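Local coordinates for YusO protein (Bacillus subtilis, PDB 1S3J), which represses the multidrug resistance operon mdtRP by binding directly to its promoter region as a homodimer of the MarR family, at the interface of chains A and B. Residues are numbered along the deposited sequence; one frame, centred on the assembly and turned at random. Chains: chain A/B, YusO protein.

The interface of chains A and B. Residues chain A 128-129, 132; chain B 7-8, 11.
A:Met128, a selenomethionine, reaches across from helix 125-143 of chain A to the N-terminal part of helix 4-33 of chain B. Its CG stands anti to the backbone N (chi1 -168°), which carries the chain away from its own helix, and bends at chi2 and chi3 fold the selenium and methyl over the partner. The selenium packs 3.7 Å from CG of B:Met8, also a selenomethionine, whose chain it crosses at a slant; the CE methyl of A:Met128 lies 4.0 Å from SE of B:Met8. The same selenium also meets the CD1 methyl of B:Ile11 at 3.9 Å, the two side chains running nearly perpendicular.

B:Leu7 points the opposite way, towards chain A, and divides its branches between two residues one helical turn apart. Its CD1 methyl abuts CG of A:Met128 at 3.8 Å, while CD2 rests against the CB methyl of A:Ala132, also at 3.8 Å. A:Leu129 borders the same leucine more loosely, with CD2 4.3 Å from CD1 of B:Leu7.

The small side chain of A:Ala132 probably lets B:Ile11 come up against the helix backbone, where CD1 of B:Ile11 lies 3.8 Å from the backbone N of A:Ala132. With CG1 anti to the carbonyl carbon (chi1 -78°), the ethyl arm of the isoleucine extends over that backbone. This apolar patch belongs to the two-fold interface of the homodimer, in which terminal helices join the two subunits and probably set the spacing of their winged helix-turn-helix regions for the promoter; it recurs with the chains exchanged. At its inner end, CG1 of B:Ile11 sits 3.7 Å from CA of A:Ala132.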
loop_
_atom_site.group_PDB
_atom_site.type_symbol
_atom_site.label_atom_id
_atom_site.label_comp_id
_atom_site.label_asym_id
_atom_site.label_seq_id
_atom_site.Cartn_x
_atom_site.Cartn_y
_atom_site.Cartn_z
HETATM N N MSE A 128 19.885 -11.434 4.807
HETATM C CA MSE A 128 19.804 -10.661 3.555
HETATM C C MSE A 128 19.595 -11.581 2.350
HETATM O O MSE A 128 18.792 -11.278 1.479
HETATM C CB MSE A 128 21.059 -9.813 3.354
HETATM C CG MSE A 128 20.947 -8.771 2.257
HETATM SE SE MSE A 128 19.924 -7.220 2.900
HETATM C CE MSE A 128 21.244 -6.462 4.136
ATOM N N LEU A 129 20.339 -12.685 2.300
ATOM C CA LEU A 129 20.255 -13.627 1.194
ATOM C C LEU A 129 18.877 -14.306 1.207
ATOM O O LEU A 129 18.250 -14.430 0.161
ATOM C CB LEU A 129 21.342 -14.690 1.270
ATOM C CG LEU A 129 22.737 -14.220 0.879
ATOM C CD1 LEU A 129 23.775 -15.061 1.594
ATOM C CD2 LEU A 129 22.929 -14.282 -0.647
ATOM N N ALA A 132 16.343 -11.743 -0.069
ATOM C CA ALA A 132 16.432 -11.614 -1.532
ATOM C C ALA A 132 15.625 -12.706 -2.196
ATOM O O ALA A 132 14.825 -12.429 -3.075
ATOM C CB ALA A 132 17.863 -11.689 -2.014
ATOM N N LEU B 7 21.922 -6.557 -3.549
ATOM C CA LEU B 7 20.885 -7.390 -2.929
ATOM C C LEU B 7 19.747 -6.512 -2.410
ATOM O O LEU B 7 18.579 -6.798 -2.652
ATOM C CB LEU B 7 21.441 -8.214 -1.769
ATOM C CG LEU B 7 22.267 -9.444 -2.113
ATOM C CD1 LEU B 7 22.876 -10.004 -0.836
ATOM C CD2 LEU B 7 21.437 -10.506 -2.800
HETATM N N MSE B 8 20.115 -5.452 -1.696
HETATM C CA MSE B 8 19.164 -4.485 -1.146
HETATM C C MSE B 8 18.409 -3.801 -2.276
HETATM O O MSE B 8 17.235 -3.456 -2.136
HETATM C CB MSE B 8 19.889 -3.451 -0.252
HETATM C CG MSE B 8 20.409 -4.057 1.050
HETATM SE SE MSE B 8 21.061 -2.799 2.442
HETATM C CE MSE B 8 22.958 -2.653 1.894
ATOM N N ILE B 11 15.895 -6.547 -3.553
ATOM C CA ILE B 11 14.863 -6.675 -2.537
ATOM C C ILE B 11 13.863 -5.547 -2.694
ATOM O O ILE B 11 12.660 -5.785 -2.701
ATOM C CB ILE B 11 15.484 -6.669 -1.133
ATOM C CG1 ILE B 11 16.098 -8.042 -0.825
ATOM C CG2 ILE B 11 14.435 -6.296 -0.079
ATOM C CD1 ILE B 11 17.179 -8.018 0.194
#